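Local coordinates for myosin IE heavy chain (Dictyostelium discoideum, PDB 1LKX), which is a single-headed myosin motor that binds actin filaments, hydrolyses ATP under actin activation, and may move membranes relative to actin, at residues 68-72 and 686-690. Residues are numbered along the deposited sequence; the frame is centred on the assembly and turned at random.
Sequences RYKYE and FYFEE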
loop_
_atom_site.group_PDB
_atom_site.type_symbol
_atom_site.label_atom_id
_atom_site.label_comp_id
_atom_site.label_asym_id
_atom_site.label_seq_id
_atom_site.Cartn_x
_atom_site.Cartn_y
_atom_site.Cartn_z
ATOM N N ARG A 68 -25.895 -2.710 13.266
ATOM C CA ARG A 68 -25.592 -3.399 14.511
ATOM C C ARG A 68 -24.311 -2.961 15.224
ATOM O O ARG A 68 -23.385 -2.432 14.607
ATOM C CB ARG A 68 -25.555 -4.906 14.257
ATOM C CG ARG A 68 -26.886 -5.449 13.786
ATOM C CD ARG A 68 -26.935 -6.949 13.852
ATOM N NE ARG A 68 -28.314 -7.418 13.908
ATOM C CZ ARG A 68 -29.143 -7.153 14.912
ATOM N NH1 ARG A 68 -28.734 -6.426 15.947
ATOM N NH2 ARG A 68 -30.383 -7.615 14.886
ATOM N N TYR A 69 -24.278 -3.185 16.534
ATOM C CA TYR A 69 -23.126 -2.835 17.348
ATOM C C TYR A 69 -22.128 -3.976 17.415
ATOM O O TYR A 69 -22.491 -5.144 17.266
ATOM C CB TYR A 69 -23.562 -2.471 18.757
ATOM C CG TYR A 69 -24.276 -1.149 18.844
ATOM C CD1 TYR A 69 -23.746 -0.003 18.236
ATOM C CD2 TYR A 69 -25.472 -1.030 19.552
ATOM C CE1 TYR A 69 -24.395 1.231 18.333
ATOM C CE2 TYR A 69 -26.131 0.200 19.658
ATOM C CZ TYR A 69 -25.589 1.326 19.046
ATOM O OH TYR A 69 -26.254 2.532 19.142
ATOM N N LYS A 70 -20.870 -3.626 17.661
ATOM C CA LYS A 70 -19.786 -4.600 17.721
ATOM C C LYS A 70 -20.084 -5.828 18.585
ATOM O O LYS A 70 -19.733 -6.948 18.215
ATOM C CB LYS A 70 -18.505 -3.927 18.226
ATOM C CG LYS A 70 -17.209 -4.603 17.771
ATOM C CD LYS A 70 -16.566 -3.852 16.600
ATOM C CE LYS A 70 -16.114 -2.453 17.005
ATOM N NZ LYS A 70 -15.574 -1.703 15.842
ATOM N N TYR A 71 -20.736 -5.631 19.725
ATOM C CA TYR A 71 -21.025 -6.762 20.612
ATOM C C TYR A 71 -22.170 -7.653 20.151
ATOM O O TYR A 71 -22.230 -8.821 20.516
ATOM C CB TYR A 71 -21.303 -6.280 22.056
ATOM C CG TYR A 71 -22.648 -5.618 22.269
ATOM C CD1 TYR A 71 -23.834 -6.346 22.147
ATOM C CD2 TYR A 71 -22.738 -4.252 22.553
ATOM C CE1 TYR A 71 -25.081 -5.734 22.295
ATOM C CE2 TYR A 71 -23.985 -3.623 22.704
ATOM C CZ TYR A 71 -25.152 -4.375 22.571
ATOM O OH TYR A 71 -26.386 -3.768 22.701
ATOM N N GLU A 72 -23.084 -7.102 19.359
ATOM C CA GLU A 72 -24.224 -7.874 18.880
ATOM C C GLU A 72 -23.815 -9.015 17.949
ATOM O O GLU A 72 -24.592 -9.937 17.735
ATOM C CB GLU A 72 -25.223 -6.972 18.142
ATOM C CG GLU A 72 -25.941 -5.922 18.993
ATOM C CD GLU A 72 -26.912 -5.062 18.164
ATOM O OE1 GLU A 72 -26.479 -4.453 17.161
ATOM O OE2 GLU A 72 -28.110 -4.995 18.514
ATOM N N PHE A 686 -23.084 2.131 26.959
ATOM C CA PHE A 686 -24.190 1.777 26.068
ATOM C C PHE A 686 -25.477 2.114 26.815
ATOM O O PHE A 686 -26.475 2.524 26.223
ATOM C CB PHE A 686 -24.174 0.277 25.765
ATOM C CG PHE A 686 -23.220 -0.120 24.678
ATOM C CD1 PHE A 686 -23.503 0.171 23.346
ATOM C CD2 PHE A 686 -22.039 -0.794 24.982
ATOM C CE1 PHE A 686 -22.627 -0.205 22.332
ATOM C CE2 PHE A 686 -21.156 -1.173 23.975
ATOM C CZ PHE A 686 -21.452 -0.878 22.646
ATOM N N TYR A 687 -25.423 1.912 28.128
ATOM C CA TYR A 687 -26.523 2.180 29.044
ATOM C C TYR A 687 -27.133 3.552 28.754
ATOM O O TYR A 687 -28.285 3.661 28.329
ATOM C CB TYR A 687 -25.978 2.151 30.472
ATOM C CG TYR A 687 -27.007 2.260 31.575
ATOM C CD1 TYR A 687 -27.635 1.123 32.089
ATOM C CD2 TYR A 687 -27.316 3.495 32.142
ATOM C CE1 TYR A 687 -28.540 1.215 33.148
ATOM C CE2 TYR A 687 -28.219 3.599 33.198
ATOM C CZ TYR A 687 -28.826 2.457 33.701
ATOM O OH TYR A 687 -29.699 2.563 34.766
ATOM N N PHE A 688 -26.338 4.593 28.986
ATOM C CA PHE A 688 -26.761 5.972 28.773
ATOM C C PHE A 688 -27.233 6.264 27.355
ATOM O O PHE A 688 -28.281 6.876 27.153
ATOM C CB PHE A 688 -25.612 6.918 29.097
ATOM C CG PHE A 688 -25.203 6.910 30.536
ATOM C CD1 PHE A 688 -24.891 5.721 31.182
ATOM C CD2 PHE A 688 -25.098 8.104 31.240
ATOM C CE1 PHE A 688 -24.476 5.723 32.510
ATOM C CE2 PHE A 688 -24.684 8.117 32.568
ATOM C CZ PHE A 688 -24.373 6.926 33.202
ATOM N N GLU A 689 -26.439 5.838 26.379
ATOM C CA GLU A 689 -26.755 6.067 24.973
ATOM C C GLU A 689 -27.986 5.297 24.486
ATOM O O GLU A 689 -28.743 5.794 23.643
ATOM C CB GLU A 689 -25.545 5.707 24.103
ATOM C CG GLU A 689 -25.680 6.105 22.631
ATOM C CD GLU A 689 -25.754 7.613 22.428
ATOM O OE1 GLU A 689 -25.826 8.054 21.260
ATOM O OE2 GLU A 689 -25.741 8.355 23.437
ATOM N N GLU A 690 -28.188 4.086 25.003
ATOM C CA GLU A 690 -29.348 3.294 24.601
ATOM C C GLU A 690 -30.586 3.882 25.283
ATOM O O GLU A 690 -31.700 3.381 25.123
ATOM C CB GLU A 690 -29.164 1.819 24.989
ATOM C CG GLU A 690 -29.807 0.838 24.003
ATOM C CD GLU A 690 -29.156 0.867 22.619
ATOM O OE1 GLU A 690 -28.000 0.414 22.488
ATOM O OE2 GLU A 690 -29.799 1.347 21.662
#
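An aromatic cluster of Tyr69, Tyr71 and Phe686 joins two parts of the myosin motor domain far apart in sequence: the loop between helices 59-65 and 77-91, in the N-terminal part of the chain, and helix 683-689, probably the start of the lever-arm helix, beside the converter. Phe686 takes part in two T-shaped stacks. It turns its edge toward the face of Tyr69, with ring centroids 5.4 Å apart and planes at 60°, and offers its own face to the edge of Tyr71, at 4.9 Å and 85°. Phe686 thus meets both tyrosines at a corner, Phe686 CE1 lying 4.0 Å from Tyr69 CG and Phe686 CZ 3.6 Å from Tyr71 CD2. The CA-to-CB bonds of Tyr69 and Tyr71 both point toward 686-690. Only 222 Å² is buried in all, and the backbones stay well separated, the nearest CA atoms, those of Tyr69 and Phe686, being 9.9 Å apart; long side chains bridge the gap at the protein surface.

Polar interactions stay within each side or turn away from the contact. The bond from Glu72 N to Tyr69 O (2.9 Å) closes a turn, and the Glu72 side chain returns to the start of it, accepting from Tyr69 N through Glu72 OE1 at 2.6 Å. Glu72 OE2 also forms a salt bridge with Arg68 NH1 at 3.0 Å. On helix 683-689, Glu689 pairs with Arg636, while Lys70 pairs with Asp43, tying each segment to its own surroundings. Beside the cluster, the carboxylate of Glu690 rests against Tyr69, its OE1 3.4 Å from Tyr69 CE2.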